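Local atomic coordinates of racemase (Pseudovibrio sp. JE062, PDB entry 3MKC), a protein that is a racemase-like member of the enolase superfamily, pairing an N-terminal capping domain with a C-terminal TIM-barrel-like domain. Residues A[83-88]-A[295-299]; A[99-105]-A[267-271]; A[282-288]-A[309-315]. The contacts are given in a common frame with arbitrary orientation. Numbering follows the deposited sequence.

In the fold
Contacts 1 and 2 both join the N-terminal domain to the barrel domain; contact 3 lies within the barrel domain, between neighbouring strands. Contact 1 sets helix 83-93 against helix 293-306; contact 2, centred about 13 Å away and nested in the chain loop closed by contact 1, sets helix 102-122 against helix 268-277. They touch through the Glu296-Arg269 salt bridge and Trp87 on Met104. Contact 3, strands 283-284 and 310-311, opens after contact 2 closes, and its segments alternate with those of contact 1; the centres lie about 15 and 17 Å away. Leu297 touches Tyr288, while Ile300 covers Leu284 and Thr301 and Ala304 cover Val311, so helix 293-306 serves both interfaces.

Contact 1 (A[83-88]-A[295-299]); sequences INAIWD and TELRR
Helical segments 83-88 and 295-299 cross almost at right angles (-100°), axes 11.3 Å apart at closest approach; the nearest CA atoms, of Asn84 and Thr295, are 6.7 Å apart. Trp87, chi1 t and chi2 102°, presents one ring face to the other helix. Arg299 (m, t, m, chi4 -108°) points the edge of its guanidinium at that face, NH2 3.4 Å from Trp87 CD2, a cation-pi pair with Arg299 CZ 4.6 Å from the centroid of the Trp87 six-membered ring. Glu296 (t, p) accepts through OE1 from Arg299 NE and NH2, both at 2.8 Å, while its OE2 forms a salt bridge with Arg269. Thr295, chi1 m, brings CB to 3.7 Å from Trp87 CD1; its OG1 hydrogen-bonds to Asp111 and Tyr115. Trp87 NE1 hydrogen-bonds to Gly292 O. Water 1 donates to Asn84 O (2.8 Å) and Asp88 OD1 (2.6 Å) and accepts from Arg299 NH1 (2.7 Å). Glu296 fixes the guanidinium from its own helix, so the interdomain link rests on cation-pi, water and packing.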
loop_
_atom_site.group_PDB
_atom_site.type_symbol
_atom_site.label_atom_id
_atom_site.label_comp_id
_atom_site.label_asym_id
_atom_site.label_seq_id
_atom_site.Cartn_x
_atom_site.Cartn_y
_atom_site.Cartn_z
ATOM N N ILE A 83 -18.429 6.964 -5.464
ATOM C CA ILE A 83 -16.990 7.077 -5.282
ATOM C C ILE A 83 -16.220 7.352 -6.560
ATOM O O ILE A 83 -15.311 8.176 -6.571
ATOM C CB ILE A 83 -16.418 5.811 -4.626
ATOM C CG1 ILE A 83 -17.251 5.462 -3.390
ATOM C CG2 ILE A 83 -14.967 6.040 -4.237
ATOM C CD1 ILE A 83 -16.784 4.224 -2.651
ATOM N N ASN A 84 -16.587 6.664 -7.634
ATOM C CA ASN A 84 -15.916 6.831 -8.917
ATOM C C ASN A 84 -16.089 8.247 -9.465
ATOM O O ASN A 84 -15.136 8.855 -9.960
ATOM C CB ASN A 84 -16.468 5.813 -9.914
ATOM C CG ASN A 84 -15.778 5.877 -11.258
ATOM O OD1 ASN A 84 -16.334 6.388 -12.234
ATOM N ND2 ASN A 84 -14.557 5.358 -11.320
ATOM N N ALA A 85 -17.310 8.764 -9.373
ATOM C CA ALA A 85 -17.604 10.103 -9.871
ATOM C C ALA A 85 -16.945 11.188 -9.025
ATOM O O ALA A 85 -16.469 12.188 -9.555
ATOM C CB ALA A 85 -19.113 10.323 -9.924
ATOM N N ILE A 86 -16.919 11.000 -7.710
ATOM C CA ILE A 86 -16.300 11.987 -6.830
ATOM C C ILE A 86 -14.796 12.020 -7.104
ATOM O O ILE A 86 -14.171 13.077 -7.084
ATOM C CB ILE A 86 -16.558 11.651 -5.356
ATOM C CG1 ILE A 86 -18.067 11.665 -5.094
ATOM C CG2 ILE A 86 -15.846 12.659 -4.454
ATOM C CD1 ILE A 86 -18.468 11.143 -3.736
ATOM N N TRP A 87 -14.225 10.851 -7.369
ATOM C CA TRP A 87 -12.802 10.738 -7.676
ATOM C C TRP A 87 -12.504 11.640 -8.874
ATOM O O TRP A 87 -11.594 12.471 -8.827
ATOM C CB TRP A 87 -12.455 9.294 -8.053
ATOM C CG TRP A 87 -10.987 8.949 -7.981
ATOM C CD1 TRP A 87 -10.358 8.257 -6.983
ATOM C CD2 TRP A 87 -9.975 9.258 -8.953
ATOM N NE1 TRP A 87 -9.019 8.113 -7.273
ATOM C CE2 TRP A 87 -8.758 8.718 -8.476
ATOM C CE3 TRP A 87 -9.978 9.938 -10.181
ATOM C CZ2 TRP A 87 -7.555 8.835 -9.184
ATOM C CZ3 TRP A 87 -8.777 10.056 -10.888
ATOM C CH2 TRP A 87 -7.584 9.504 -10.383
ATOM N N ASP A 88 -13.275 11.465 -9.945
ATOM C CA ASP A 88 -13.085 12.253 -11.158
ATOM C C ASP A 88 -13.269 13.740 -10.902
ATOM O O ASP A 88 -12.532 14.565 -11.448
ATOM C CB ASP A 88 -14.064 11.821 -12.263
ATOM C CG ASP A 88 -13.712 10.476 -12.878
ATOM O OD1 ASP A 88 -12.563 10.010 -12.707
ATOM O OD2 ASP A 88 -14.586 9.890 -13.548
ATOM N N THR A 295 -9.993 3.168 -5.604
ATOM C CA THR A 295 -10.586 3.370 -6.919
ATOM C C THR A 295 -9.524 3.307 -8.011
ATOM O O THR A 295 -9.709 2.645 -9.031
ATOM C CB THR A 295 -11.320 4.713 -7.003
ATOM O OG1 THR A 295 -12.382 4.731 -6.041
ATOM C CG2 THR A 295 -11.908 4.912 -8.386
ATOM N N GLU A 296 -8.406 3.986 -7.800
ATOM C CA GLU A 296 -7.360 3.967 -8.815
ATOM C C GLU A 296 -6.682 2.596 -8.828
ATOM O O GLU A 296 -6.273 2.105 -9.880
ATOM C CB GLU A 296 -6.331 5.067 -8.547
ATOM C CG GLU A 296 -5.379 5.304 -9.729
ATOM C CD GLU A 296 -6.056 5.968 -10.928
ATOM O OE1 GLU A 296 -7.276 5.794 -11.106
ATOM O OE2 GLU A 296 -5.352 6.652 -11.703
ATOM N N LEU A 297 -6.571 1.964 -7.662
ATOM C CA LEU A 297 -5.949 0.644 -7.604
ATOM C C LEU A 297 -6.777 -0.378 -8.382
ATOM O O LEU A 297 -6.237 -1.344 -8.935
ATOM C CB LEU A 297 -5.761 0.194 -6.150
ATOM C CG LEU A 297 -4.487 0.732 -5.491
ATOM C CD1 LEU A 297 -4.470 0.365 -4.021
ATOM C CD2 LEU A 297 -3.256 0.155 -6.185
ATOM N N ARG A 298 -8.087 -0.167 -8.433
ATOM C CA ARG A 298 -8.942 -1.077 -9.185
ATOM C C ARG A 298 -8.673 -0.901 -10.679
ATOM O O ARG A 298 -8.559 -1.878 -11.415
ATOM C CB ARG A 298 -10.418 -0.805 -8.902
ATOM C CG ARG A 298 -11.339 -1.779 -9.607
ATOM C CD ARG A 298 -12.801 -1.444 -9.372
ATOM N NE ARG A 298 -13.656 -2.554 -9.772
ATOM C CZ ARG A 298 -14.980 -2.571 -9.637
ATOM N NH1 ARG A 298 -15.617 -1.532 -9.110
ATOM N NH2 ARG A 298 -15.668 -3.640 -10.020
ATOM N N ARG A 299 -8.583 0.348 -11.136
ATOM C CA ARG A 299 -8.314 0.573 -12.557
ATOM C C ARG A 299 -6.938 0.045 -12.911
ATOM O O ARG A 299 -6.744 -0.580 -13.954
ATOM C CB ARG A 299 -8.405 2.058 -12.905
ATOM C CG ARG A 299 -9.841 2.536 -13.047
ATOM C CD ARG A 299 -9.912 3.947 -13.579
ATOM N NE ARG A 299 -9.539 4.940 -12.578
ATOM C CZ ARG A 299 -10.404 5.769 -11.992
ATOM N NH1 ARG A 299 -11.690 5.719 -12.303
ATOM N NH2 ARG A 299 -9.979 6.665 -11.113
HETATM O O HOH W 1 -12.758 7.927 -11.188
#

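Contact 2 (A[99-105]-A[267-271]); sequences MRGLGMF and TTRFE
Arg100 stretches over the start of the 267-271 segment, covering Thr267, Thr268 and Glu271. Its chain (m, m, t, chi4 -81°) brings CD to 3.7 Å from Thr267 OG1 and to 3.4 Å from Glu271 OE2, with Thr268 OG1 over one face of the guanidinium. Arg100 NH2 reaches 3.3 Å from Phe270 CB, its NH1 donates back to Met99 O at 2.9 Å, and the salt bridge from its NE to Glu271 OE2 is long, 3.9 Å. The backbone is extended at Arg100 (-147/173), turns through positive phi at Gly101 (67/-150) and becomes helical from about Leu102. Thr267 is extended (-143/143), Thr268 has phi/psi 74/161, and helix follows through Glu271 and beyond. Arg100 and Thr267 have the nearest CA atoms, 5.8 Å apart. Thr268 OG1 (chi1 p) accepts weak bonds from Phe270 N (3.2 Å) and Glu271 N (3.4 Å), and Glu271 OE1 accepts from Thr267 N at 3.0 Å. Water 2 links Gly101 N (3.2 Å), Thr267 OG1 (2.7 Å) and Glu271 OE2 (2.8 Å). Inward, Met104, a selenomethionine in m, m, m, packs CB 3.9 Å from Thr267 CB and CE 3.9 Å from Thr268 CG2; Phe105 CE1 lies 3.8 Å from Thr267 CG2. Here the start of helix 102-122 meets that of barrel helix 268-277, part of the interface between the two domains of the enolase-superfamily fold.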
loop_
_atom_site.group_PDB
_atom_site.type_symbol
_atom_site.label_atom_id
_atom_site.label_comp_id
_atom_site.label_asym_id
_atom_site.label_seq_id
_atom_site.Cartn_x
_atom_site.Cartn_y
_atom_site.Cartn_z
HETATM N N MSE A 99 -2.218 16.458 -10.021
HETATM C CA MSE A 99 -2.283 15.324 -10.943
HETATM C C MSE A 99 -1.303 14.221 -10.610
HETATM O O MSE A 99 -1.516 13.070 -10.975
HETATM C CB MSE A 99 -2.029 15.770 -12.377
HETATM C CG MSE A 99 -3.232 16.392 -13.040
HETATM SE SE MSE A 99 -2.951 16.588 -14.912
HETATM C CE MSE A 99 -1.538 17.868 -14.818
ATOM N N ARG A 100 -0.212 14.590 -9.950
ATOM C CA ARG A 100 0.815 13.633 -9.558
ATOM C C ARG A 100 1.403 14.115 -8.239
ATOM O O ARG A 100 1.086 15.209 -7.771
ATOM C CB ARG A 100 1.937 13.579 -10.602
ATOM C CG ARG A 100 1.490 13.280 -12.039
ATOM C CD ARG A 100 1.064 11.837 -12.235
ATOM N NE ARG A 100 0.898 11.530 -13.656
ATOM C CZ ARG A 100 -0.176 11.835 -14.380
ATOM N NH1 ARG A 100 -1.221 12.445 -13.827
ATOM N NH2 ARG A 100 -0.182 11.567 -15.681
ATOM N N GLY A 101 2.255 13.295 -7.635
ATOM C CA GLY A 101 2.895 13.699 -6.396
ATOM C C GLY A 101 2.032 13.865 -5.157
ATOM O O GLY A 101 1.011 13.198 -4.995
ATOM N N LEU A 102 2.461 14.772 -4.283
ATOM C CA LEU A 102 1.790 15.031 -3.005
ATOM C C LEU A 102 0.275 15.164 -3.078
ATOM O O LEU A 102 -0.447 14.575 -2.272
ATOM C CB LEU A 102 2.363 16.300 -2.359
ATOM C CG LEU A 102 1.873 16.592 -0.938
ATOM C CD1 LEU A 102 2.745 15.840 0.054
ATOM C CD2 LEU A 102 1.945 18.086 -0.650
ATOM N N GLY A 103 -0.201 15.966 -4.023
ATOM C CA GLY A 103 -1.630 16.165 -4.161
ATOM C C GLY A 103 -2.407 14.865 -4.243
ATOM O O GLY A 103 -3.506 14.760 -3.699
HETATM N N MSE A 104 -1.839 13.871 -4.915
HETATM C CA MSE A 104 -2.515 12.588 -5.062
HETATM C C MSE A 104 -2.593 11.820 -3.747
HETATM O O MSE A 104 -3.502 11.015 -3.560
HETATM C CB MSE A 104 -1.815 11.729 -6.125
HETATM C CG MSE A 104 -2.089 12.184 -7.563
HETATM SE SE MSE A 104 -3.952 12.215 -8.079
HETATM C CE MSE A 104 -4.402 10.382 -7.741
ATOM N N PHE A 105 -1.654 12.062 -2.837
ATOM C CA PHE A 105 -1.703 11.358 -1.558
ATOM C C PHE A 105 -2.983 11.820 -0.861
ATOM O O PHE A 105 -3.712 11.020 -0.278
ATOM C CB PHE A 105 -0.500 11.694 -0.664
ATOM C CG PHE A 105 0.845 11.476 -1.304
ATOM C CD1 PHE A 105 0.979 10.815 -2.529
ATOM C CD2 PHE A 105 1.994 11.959 -0.675
ATOM C CE1 PHE A 105 2.236 10.646 -3.111
ATOM C CE2 PHE A 105 3.253 11.795 -1.251
ATOM C CZ PHE A 105 3.375 11.137 -2.472
ATOM N N THR A 267 2.194 7.502 -8.742
ATOM C CA THR A 267 0.811 7.924 -8.505
ATOM C C THR A 267 0.068 7.904 -9.842
ATOM O O THR A 267 0.642 8.219 -10.890
ATOM C CB THR A 267 0.698 9.343 -7.884
ATOM O OG1 THR A 267 1.090 10.329 -8.847
ATOM C CG2 THR A 267 1.561 9.447 -6.627
ATOM N N THR A 268 -1.201 7.510 -9.771
ATOM C CA THR A 268 -2.138 7.389 -10.884
ATOM C C THR A 268 -1.900 6.201 -11.792
ATOM O O THR A 268 -0.818 5.614 -11.818
ATOM C CB THR A 268 -2.190 8.640 -11.781
ATOM O OG1 THR A 268 -1.031 8.673 -12.622
ATOM C CG2 THR A 268 -2.263 9.913 -10.930
ATOM N N ARG A 269 -2.942 5.857 -12.534
ATOM C CA ARG A 269 -2.889 4.741 -13.461
ATOM C C ARG A 269 -2.048 5.136 -14.662
ATOM O O ARG A 269 -1.639 4.288 -15.446
ATOM C CB ARG A 269 -4.305 4.377 -13.910
ATOM C CG ARG A 269 -5.088 5.538 -14.504
ATOM C CD ARG A 269 -6.537 5.133 -14.745
ATOM N NE ARG A 269 -7.314 6.153 -15.448
ATOM C CZ ARG A 269 -7.674 7.319 -14.920
ATOM N NH1 ARG A 269 -7.330 7.620 -13.677
ATOM N NH2 ARG A 269 -8.379 8.186 -15.638
ATOM N N PHE A 270 -1.794 6.433 -14.806
ATOM C CA PHE A 270 -1.004 6.907 -15.941
ATOM C C PHE A 270 0.460 6.525 -15.779
ATOM O O PHE A 270 1.126 6.131 -16.744
ATOM C CB PHE A 270 -1.165 8.421 -16.071
ATOM C CG PHE A 270 -2.602 8.850 -16.193
ATOM C CD1 PHE A 270 -3.392 8.362 -17.224
ATOM C CD2 PHE A 270 -3.175 9.697 -15.254
ATOM C CE1 PHE A 270 -4.738 8.706 -17.321
ATOM C CE2 PHE A 270 -4.518 10.046 -15.340
ATOM C CZ PHE A 270 -5.303 9.552 -16.371
ATOM N N GLU A 271 0.973 6.657 -14.561
ATOM C CA GLU A 271 2.356 6.282 -14.313
ATOM C C GLU A 271 2.413 4.766 -14.323
ATOM O O GLU A 271 3.359 4.186 -14.838
ATOM C CB GLU A 271 2.853 6.819 -12.961
ATOM C CG GLU A 271 3.058 8.327 -12.984
ATOM C CD GLU A 271 3.811 8.863 -11.785
ATOM O OE1 GLU A 271 4.232 8.067 -10.914
ATOM O OE2 GLU A 271 3.987 10.099 -11.722
HETATM O O HOH W 2 3.740 10.917 -9.089
#

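Contact 3 (A[282-288]-A[309-315]); sequences HLLQSDY and VQVMPHN
Four backbone hydrogen bonds join segments 282-288 and 309-315 in parallel: Gln310 N to His282 O (2.9 Å), Leu284 N to Gln310 O (2.9 Å), Met312 N to Leu284 O (3.1 Å) and, past the regular strands, His314 N to Gln285 O (3.0 Å). Leu283 pairs with Gln310 and Leu284 with Val311, their CA atoms 4.5 and 4.8 Å apart. CA-H...O contacts support the ladder, the shortest from Leu283 CA to Gln310 O at 3.1 Å. Gln285 (-119/26) departs from strand geometry, and there the register slips by one residue, Gln285 CA lying 4.4 Å from Pro313 CA. Water 3 donates to Met312 O (2.8 Å) and accepts a weak bond from Gln285 NE2 (3.1 Å); water 4 donates to Pro313 O (2.6 Å) and accepts from Tyr288 OH (2.7 Å).

On one sheet face, Leu283 (t, t) sets CD1 4.0 Å from SE of the selenomethionine Met312 and 3.6 Å from Gln310 OE1, which is hydrogen-bonded to Tyr235. On the other, Leu284 (m, t) places CG 3.8 Å from Val309 CG1 and CB 4.3 Å from Val311 CG2. Tyr288, chi1 m, lies with a ring face against Pro313, whose CB is 3.7 Å from the centroid, a CH-pi contact.

The pair belongs to a right-handed beta-alpha-beta unit of the barrel: helix 293-306 connects the strands and covers Leu284 and Val311, helix 319-331 packs on Val311 and Pro313, and strand 261-262 pairs with strand 283-284 on its other side.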
loop_
_atom_site.group_PDB
_atom_site.type_symbol
_atom_site.label_atom_id
_atom_site.label_comp_id
_atom_site.label_asym_id
_atom_site.label_seq_id
_atom_site.Cartn_x
_atom_site.Cartn_y
_atom_site.Cartn_z
ATOM N N HIS A 282 7.012 -7.031 -13.941
ATOM C CA HIS A 282 6.102 -8.144 -13.674
ATOM C C HIS A 282 5.098 -7.804 -12.603
ATOM O O HIS A 282 4.064 -8.448 -12.498
ATOM C CB HIS A 282 6.835 -9.380 -13.130
ATOM C CG HIS A 282 7.897 -9.927 -14.023
ATOM N ND1 HIS A 282 9.127 -9.325 -14.176
ATOM C CD2 HIS A 282 7.950 -11.077 -14.739
ATOM C CE1 HIS A 282 9.893 -10.081 -14.941
ATOM N NE2 HIS A 282 9.203 -11.151 -15.294
ATOM N N LEU A 283 5.419 -6.807 -11.792
ATOM C CA LEU A 283 4.560 -6.481 -10.669
ATOM C C LEU A 283 4.601 -4.999 -10.316
ATOM O O LEU A 283 5.665 -4.385 -10.318
ATOM C CB LEU A 283 5.025 -7.335 -9.483
ATOM C CG LEU A 283 4.225 -7.459 -8.191
ATOM C CD1 LEU A 283 4.550 -8.806 -7.534
ATOM C CD2 LEU A 283 4.551 -6.300 -7.264
ATOM N N LEU A 284 3.431 -4.444 -10.011
ATOM C CA LEU A 284 3.293 -3.039 -9.640
ATOM C C LEU A 284 3.027 -2.917 -8.144
ATOM O O LEU A 284 2.266 -3.698 -7.578
ATOM C CB LEU A 284 2.130 -2.407 -10.397
ATOM C CG LEU A 284 2.272 -2.367 -11.921
ATOM C CD1 LEU A 284 0.947 -1.929 -12.520
ATOM C CD2 LEU A 284 3.391 -1.400 -12.322
ATOM N N GLN A 285 3.625 -1.907 -7.519
ATOM C CA GLN A 285 3.462 -1.705 -6.089
ATOM C C GLN A 285 2.820 -0.370 -5.703
ATOM O O GLN A 285 3.044 0.136 -4.598
ATOM C CB GLN A 285 4.820 -1.862 -5.400
ATOM C CG GLN A 285 5.461 -3.216 -5.698
ATOM C CD GLN A 285 6.831 -3.392 -5.072
ATOM O OE1 GLN A 285 7.702 -2.540 -5.209
ATOM N NE2 GLN A 285 7.029 -4.516 -4.391
ATOM N N SER A 286 2.022 0.191 -6.613
ATOM C CA SER A 286 1.329 1.453 -6.354
ATOM C C SER A 286 0.663 1.378 -4.977
ATOM O O SER A 286 -0.024 0.410 -4.661
ATOM C CB SER A 286 0.287 1.697 -7.440
ATOM O OG SER A 286 0.893 1.609 -8.720
ATOM N N ASP A 287 0.856 2.421 -4.178
ATOM C CA ASP A 287 0.350 2.476 -2.798
ATOM C C ASP A 287 -1.074 3.003 -2.612
ATOM O O ASP A 287 -1.474 3.972 -3.242
ATOM C CB ASP A 287 1.318 3.329 -1.972
ATOM C CG ASP A 287 1.122 3.175 -0.475
ATOM O OD1 ASP A 287 -0.030 3.113 -0.010
ATOM O OD2 ASP A 287 2.144 3.136 0.239
ATOM N N TYR A 288 -1.820 2.359 -1.715
ATOM C CA TYR A 288 -3.196 2.740 -1.404
ATOM C C TYR A 288 -3.329 4.213 -1.066
ATOM O O TYR A 288 -4.224 4.903 -1.556
ATOM C CB TYR A 288 -3.711 1.962 -0.188
ATOM C CG TYR A 288 -3.612 0.465 -0.287
ATOM C CD1 TYR A 288 -4.641 -0.287 -0.852
ATOM C CD2 TYR A 288 -2.486 -0.207 0.186
ATOM C CE1 TYR A 288 -4.554 -1.671 -0.945
ATOM C CE2 TYR A 288 -2.389 -1.591 0.097
ATOM C CZ TYR A 288 -3.425 -2.316 -0.473
ATOM O OH TYR A 288 -3.315 -3.686 -0.598
ATOM N N VAL A 309 0.374 -8.604 -15.524
ATOM C CA VAL A 309 1.159 -7.956 -14.487
ATOM C C VAL A 309 0.440 -8.082 -13.148
ATOM O O VAL A 309 -0.744 -7.778 -13.044
ATOM C CB VAL A 309 1.358 -6.465 -14.824
ATOM C CG1 VAL A 309 1.991 -5.725 -13.656
ATOM C CG2 VAL A 309 2.236 -6.342 -16.067
ATOM N N GLN A 310 1.165 -8.533 -12.131
ATOM C CA GLN A 310 0.593 -8.681 -10.798
ATOM C C GLN A 310 0.625 -7.356 -10.069
ATOM O O GLN A 310 1.449 -6.495 -10.372
ATOM C CB GLN A 310 1.406 -9.684 -9.971
ATOM C CG GLN A 310 1.522 -11.057 -10.580
ATOM C CD GLN A 310 2.083 -12.068 -9.591
ATOM O OE1 GLN A 310 2.889 -11.722 -8.724
ATOM N NE2 GLN A 310 1.668 -13.319 -9.725
ATOM N N VAL A 311 -0.272 -7.195 -9.102
ATOM C CA VAL A 311 -0.283 -5.985 -8.303
ATOM C C VAL A 311 -0.308 -6.372 -6.833
ATOM O O VAL A 311 -1.146 -7.158 -6.402
ATOM C CB VAL A 311 -1.504 -5.100 -8.585
ATOM C CG1 VAL A 311 -1.445 -3.845 -7.708
ATOM C CG2 VAL A 311 -1.535 -4.710 -10.061
HETATM N N MSE A 312 0.648 -5.837 -6.086
HETATM C CA MSE A 312 0.749 -6.057 -4.646
HETATM C C MSE A 312 1.020 -4.648 -4.156
HETATM O O MSE A 312 2.170 -4.221 -4.073
HETATM C CB MSE A 312 1.921 -6.975 -4.302
HETATM C CG MSE A 312 1.707 -8.430 -4.705
HETATM SE SE MSE A 312 3.027 -9.607 -3.971
HETATM C CE MSE A 312 2.488 -11.175 -4.891
ATOM N N PRO A 313 -0.045 -3.899 -3.845
ATOM C CA PRO A 313 0.110 -2.521 -3.381
ATOM C C PRO A 313 1.018 -2.343 -2.181
ATOM O O PRO A 313 0.928 -3.091 -1.204
ATOM C CB PRO A 313 -1.326 -2.091 -3.087
ATOM C CG PRO A 313 -2.142 -2.941 -4.011
ATOM C CD PRO A 313 -1.469 -4.280 -3.869
ATOM N N HIS A 314 1.897 -1.351 -2.265
ATOM C CA HIS A 314 2.802 -1.059 -1.165
ATOM C C HIS A 314 1.913 -0.725 0.025
ATOM O O HIS A 314 0.920 -0.004 -0.112
ATOM C CB HIS A 314 3.680 0.137 -1.512
ATOM C CG HIS A 314 4.514 0.628 -0.371
ATOM N ND1 HIS A 314 5.552 -0.105 0.164
ATOM C CD2 HIS A 314 4.470 1.783 0.331
ATOM C CE1 HIS A 314 6.113 0.581 1.144
ATOM N NE2 HIS A 314 5.474 1.730 1.266
ATOM N N ASN A 315 2.265 -1.256 1.192
ATOM C CA ASN A 315 1.482 -1.016 2.391
ATOM C C ASN A 315 2.373 -0.920 3.623
ATOM O O ASN A 315 2.863 -1.931 4.130
ATOM C CB ASN A 315 0.443 -2.129 2.565
ATOM C CG ASN A 315 -0.256 -2.073 3.913
ATOM O OD1 ASN A 315 -0.279 -1.034 4.567
ATOM N ND2 ASN A 315 -0.842 -3.193 4.326
HETATM O O HOH W 3 4.476 -5.213 -2.731
HETATM O O HOH W 4 -0.840 -4.668 -0.110
#